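Local coordinates for esterase A (Caulobacter crescentus, PDB 5GKV), which is a penicillin-binding protein homologue of the beta-lactamase family that probably hydrolyses ester substrates by the serine mechanism of that family, at residues I16-V27 against F47-M58. Sequence-based numbering, arbitrary orientation.
Sequences ITGVCPDRFAAV and FAIEGEVVVDLM
Thr17 and Val19 pair antiparallel with Met58 and Asp56 through four backbone hydrogen bonds, the shortest from Met58 N to Thr17 O at 2.7 Å, while Gly18 sits opposite Leu57 in the non-hydrogen-bonded pair between them. At Gly18 the chain turns a corner with a positive phi (129°), which glycine adopts readily because it has no CB, and its bare CA makes a CA-H...O contact of 3.2 Å with Asp56 O. Beta-branched Thr17 and Val19 favour the extended backbone and share one face of the sheet with Met58 and Asp56. Bent at its last torsion (chi3 -73°), Met58 brings CE to 3.7 Å from Thr17 OG1; a water bonds to that hydroxyl and may also donate a long bond to Met58 O. Val19 CG1 packs on Asp56 CB, whose carboxylate forms a salt bridge with Arg44. The other face is apolar: the branched end of Leu57 reaches both Ile16 CG2 and Cys20 CB, its CD2 3.8 Å from the latter. Phe24, at the N-cap position, points toward the hairpin, and its ring lies among Val55, Val54, Ile49 and Phe47. Val55 CG2 presses on its root, 3.5 Å from CG; Ile49 CD1 meets the ring edge at CZ, and Val54 CG2 approaches CE2 obliquely. The Phe24 and Phe47 rings are inclined at 57°, with CE1 of Phe24 3.9 Å from CE2 of Phe47. Val54 and Val55 form a classic beta bulge opposite Phe47, and Phe47 O accepts hydrogen bonds from both Val54 N and Val55 N. Strand 16-17 thus borders the antiparallel sheet of this beta-lactamase fold beside strand 52-60, while Leu57 and Ile16 also touch Phe31 of helix 25-35, and Val27 and Phe47 reach the C-terminal helix 373-384.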
loop_
_atom_site.group_PDB
_atom_site.type_symbol
_atom_site.label_atom_id
_atom_site.label_comp_id
_atom_site.label_asym_id
_atom_site.label_seq_id
_atom_site.Cartn_x
_atom_site.Cartn_y
_atom_site.Cartn_z
ATOM N N ILE A 16 -24.025 6.001 10.567
ATOM C CA ILE A 16 -23.370 5.031 9.694
ATOM C C ILE A 16 -24.287 4.821 8.501
ATOM O O ILE A 16 -25.490 4.593 8.682
ATOM C CB ILE A 16 -23.122 3.698 10.422
ATOM C CG1 ILE A 16 -22.213 3.878 11.648
ATOM C CG2 ILE A 16 -22.615 2.626 9.457
ATOM C CD1 ILE A 16 -21.143 4.887 11.476
ATOM N N THR A 17 -23.740 4.905 7.289
ATOM C CA THR A 17 -24.542 4.725 6.087
ATOM C C THR A 17 -23.816 3.801 5.117
ATOM O O THR A 17 -22.613 3.541 5.248
ATOM C CB THR A 17 -24.871 6.075 5.393
ATOM O OG1 THR A 17 -23.674 6.684 4.902
ATOM C CG2 THR A 17 -25.578 7.044 6.359
ATOM N N GLY A 18 -24.567 3.289 4.139
ATOM C CA GLY A 18 -23.986 2.418 3.132
ATOM C C GLY A 18 -24.770 1.132 2.958
ATOM O O GLY A 18 -25.978 1.093 3.215
ATOM N N VAL A 19 -24.103 0.058 2.560
ATOM C CA VAL A 19 -24.769 -1.215 2.328
ATOM C C VAL A 19 -24.127 -2.253 3.236
ATOM O O VAL A 19 -22.896 -2.312 3.365
ATOM C CB VAL A 19 -24.742 -1.612 0.831
ATOM C CG1 VAL A 19 -23.365 -1.978 0.367
ATOM C CG2 VAL A 19 -25.739 -2.733 0.531
ATOM N N CYS A 20 -24.963 -3.014 3.922
ATOM C CA CYS A 20 -24.459 -4.081 4.778
ATOM C C CYS A 20 -25.574 -5.094 4.959
ATOM O O CYS A 20 -26.481 -4.880 5.773
ATOM C CB CYS A 20 -23.990 -3.550 6.131
ATOM S SG CYS A 20 -23.041 -4.776 7.107
ATOM N N PRO A 21 -25.561 -6.185 4.194
ATOM C CA PRO A 21 -26.636 -7.175 4.295
ATOM C C PRO A 21 -26.692 -7.778 5.689
ATOM O O PRO A 21 -25.742 -7.704 6.473
ATOM C CB PRO A 21 -26.254 -8.235 3.251
ATOM C CG PRO A 21 -25.225 -7.616 2.412
ATOM C CD PRO A 21 -24.514 -6.614 3.265
ATOM N N ASP A 22 -27.853 -8.369 5.990
ATOM C CA ASP A 22 -28.065 -9.071 7.252
ATOM C C ASP A 22 -26.933 -10.058 7.567
ATOM O O ASP A 22 -26.552 -10.232 8.732
ATOM C CB ASP A 22 -29.416 -9.780 7.183
ATOM C CG ASP A 22 -29.679 -10.673 8.374
ATOM O OD1 ASP A 22 -29.932 -10.122 9.475
ATOM O OD2 ASP A 22 -29.651 -11.919 8.195
ATOM N N ARG A 23 -26.381 -10.710 6.541
ATOM C CA ARG A 23 -25.303 -11.663 6.789
ATOM C C ARG A 23 -24.118 -11.013 7.497
ATOM O O ARG A 23 -23.437 -11.671 8.296
ATOM C CB ARG A 23 -24.839 -12.292 5.482
ATOM C CG ARG A 23 -23.654 -13.225 5.664
ATOM C CD ARG A 23 -23.476 -14.117 4.472
ATOM N NE ARG A 23 -22.733 -15.315 4.826
ATOM C CZ ARG A 23 -21.968 -15.987 3.972
ATOM N NH1 ARG A 23 -21.840 -15.561 2.716
ATOM N NH2 ARG A 23 -21.317 -17.073 4.378
ATOM N N PHE A 24 -23.871 -9.723 7.245
ATOM C CA PHE A 24 -22.696 -9.040 7.776
ATOM C C PHE A 24 -23.056 -8.021 8.857
ATOM O O PHE A 24 -22.320 -7.053 9.073
ATOM C CB PHE A 24 -21.907 -8.387 6.641
ATOM C CG PHE A 24 -21.293 -9.383 5.691
ATOM C CD1 PHE A 24 -20.130 -10.047 6.027
ATOM C CD2 PHE A 24 -21.885 -9.662 4.470
ATOM C CE1 PHE A 24 -19.557 -10.968 5.169
ATOM C CE2 PHE A 24 -21.328 -10.586 3.610
ATOM C CZ PHE A 24 -20.162 -11.240 3.956
ATOM N N ALA A 25 -24.164 -8.252 9.573
ATOM C CA ALA A 25 -24.569 -7.331 10.632
ATOM C C ALA A 25 -23.459 -7.105 11.650
ATOM O O ALA A 25 -23.338 -6.007 12.189
ATOM C CB ALA A 25 -25.833 -7.843 11.337
ATOM N N ALA A 26 -22.646 -8.130 11.939
ATOM C CA ALA A 26 -21.552 -7.946 12.893
ATOM C C ALA A 26 -20.561 -6.881 12.424
ATOM O O ALA A 26 -19.975 -6.162 13.248
ATOM C CB ALA A 26 -20.816 -9.273 13.128
ATOM N N VAL A 27 -20.356 -6.767 11.114
ATOM C CA VAL A 27 -19.449 -5.741 10.606
ATOM C C VAL A 27 -19.988 -4.352 10.932
ATOM O O VAL A 27 -19.249 -3.481 11.405
ATOM C CB VAL A 27 -19.222 -5.920 9.096
ATOM C CG1 VAL A 27 -18.292 -4.832 8.577
ATOM C CG2 VAL A 27 -18.597 -7.296 8.828
ATOM N N PHE A 47 -15.971 -4.683 1.902
ATOM C CA PHE A 47 -15.656 -6.103 1.907
ATOM C C PHE A 47 -16.261 -6.716 0.658
ATOM O O PHE A 47 -17.398 -6.397 0.296
ATOM C CB PHE A 47 -16.195 -6.776 3.187
ATOM C CG PHE A 47 -15.730 -8.185 3.375
ATOM C CD1 PHE A 47 -14.439 -8.447 3.816
ATOM C CD2 PHE A 47 -16.591 -9.249 3.148
ATOM C CE1 PHE A 47 -14.011 -9.753 4.012
ATOM C CE2 PHE A 47 -16.167 -10.563 3.344
ATOM C CZ PHE A 47 -14.875 -10.811 3.765
ATOM N N ALA A 48 -15.486 -7.566 -0.021
ATOM C CA ALA A 48 -15.869 -8.077 -1.328
ATOM C C ALA A 48 -15.736 -9.592 -1.363
ATOM O O ALA A 48 -14.834 -10.172 -0.755
ATOM C CB ALA A 48 -15.018 -7.458 -2.453
ATOM N N ILE A 49 -16.651 -10.223 -2.094
ATOM C CA ILE A 49 -16.655 -11.665 -2.300
ATOM C C ILE A 49 -16.570 -11.885 -3.794
ATOM O O ILE A 49 -17.428 -11.400 -4.539
ATOM C CB ILE A 49 -17.913 -12.331 -1.721
ATOM C CG1 ILE A 49 -17.946 -12.174 -0.203
ATOM C CG2 ILE A 49 -17.951 -13.808 -2.109
ATOM C CD1 ILE A 49 -19.257 -12.629 0.423
ATOM N N GLU A 50 -15.527 -12.587 -4.229
ATOM C CA GLU A 50 -15.265 -12.828 -5.645
ATOM C C GLU A 50 -15.345 -11.534 -6.445
ATOM O O GLU A 50 -15.982 -11.463 -7.497
ATOM C CB GLU A 50 -16.210 -13.895 -6.189
ATOM C CG GLU A 50 -16.095 -15.177 -5.376
ATOM C CD GLU A 50 -17.035 -16.271 -5.821
ATOM O OE1 GLU A 50 -18.058 -15.962 -6.466
ATOM O OE2 GLU A 50 -16.742 -17.446 -5.517
ATOM N N GLY A 51 -14.702 -10.486 -5.924
ATOM C CA GLY A 51 -14.613 -9.217 -6.610
ATOM C C GLY A 51 -15.823 -8.315 -6.494
ATOM O O GLY A 51 -15.761 -7.166 -6.953
ATOM N N GLU A 52 -16.915 -8.793 -5.901
ATOM C CA GLU A 52 -18.158 -8.049 -5.760
ATOM C C GLU A 52 -18.212 -7.434 -4.368
ATOM O O GLU A 52 -18.212 -8.169 -3.378
ATOM C CB GLU A 52 -19.339 -8.999 -5.938
ATOM C CG GLU A 52 -19.318 -9.767 -7.251
ATOM C CD GLU A 52 -20.698 -9.893 -7.868
ATOM O OE1 GLU A 52 -21.700 -9.731 -7.123
ATOM O OE2 GLU A 52 -20.768 -10.196 -9.078
ATOM N N VAL A 53 -18.311 -6.104 -4.289
ATOM C CA VAL A 53 -18.429 -5.449 -2.983
ATOM C C VAL A 53 -19.765 -5.833 -2.350
ATOM O O VAL A 53 -20.826 -5.619 -2.945
ATOM C CB VAL A 53 -18.294 -3.927 -3.125
ATOM C CG1 VAL A 53 -18.616 -3.235 -1.800
ATOM C CG2 VAL A 53 -16.883 -3.561 -3.586
ATOM N N VAL A 54 -19.724 -6.415 -1.145
ATOM C CA VAL A 54 -20.951 -6.782 -0.446
ATOM C C VAL A 54 -21.203 -5.920 0.790
ATOM O O VAL A 54 -22.367 -5.719 1.159
ATOM C CB VAL A 54 -20.981 -8.282 -0.077
ATOM C CG1 VAL A 54 -21.048 -9.139 -1.336
ATOM C CG2 VAL A 54 -19.777 -8.670 0.772
ATOM N N VAL A 55 -20.161 -5.403 1.432
ATOM C CA VAL A 55 -20.295 -4.455 2.533
ATOM C C VAL A 55 -19.572 -3.187 2.122
ATOM O O VAL A 55 -18.438 -3.247 1.643
ATOM C CB VAL A 55 -19.695 -4.996 3.843
ATOM C CG1 VAL A 55 -19.819 -3.944 4.978
ATOM C CG2 VAL A 55 -20.333 -6.330 4.233
ATOM N N ASP A 56 -20.223 -2.045 2.303
ATOM C CA ASP A 56 -19.590 -0.760 2.012
ATOM C C ASP A 56 -20.206 0.248 2.979
ATOM O O ASP A 56 -21.292 0.775 2.716
ATOM C CB ASP A 56 -19.800 -0.378 0.549
ATOM C CG ASP A 56 -19.283 1.011 0.219
ATOM O OD1 ASP A 56 -18.415 1.523 0.955
ATOM O OD2 ASP A 56 -19.755 1.595 -0.794
ATOM N N LEU A 57 -19.537 0.478 4.104
ATOM C CA LEU A 57 -20.063 1.323 5.169
ATOM C C LEU A 57 -19.233 2.589 5.313
ATOM O O LEU A 57 -18.002 2.541 5.237
ATOM C CB LEU A 57 -20.075 0.586 6.505
ATOM C CG LEU A 57 -21.045 -0.584 6.613
ATOM C CD1 LEU A 57 -20.795 -1.269 7.933
ATOM C CD2 LEU A 57 -22.486 -0.097 6.504
ATOM N N MET A 58 -19.923 3.703 5.573
ATOM C CA MET A 58 -19.334 5.029 5.726
ATOM C C MET A 58 -19.741 5.612 7.069
ATOM O O MET A 58 -20.873 5.416 7.512
ATOM C CB MET A 58 -19.812 5.964 4.609
ATOM C CG MET A 58 -19.255 5.620 3.219
ATOM S SD MET A 58 -20.229 6.423 1.927
ATOM C CE MET A 58 -21.721 5.409 2.006
HETATM O O HOH W 1 -22.519 8.148 7.098
#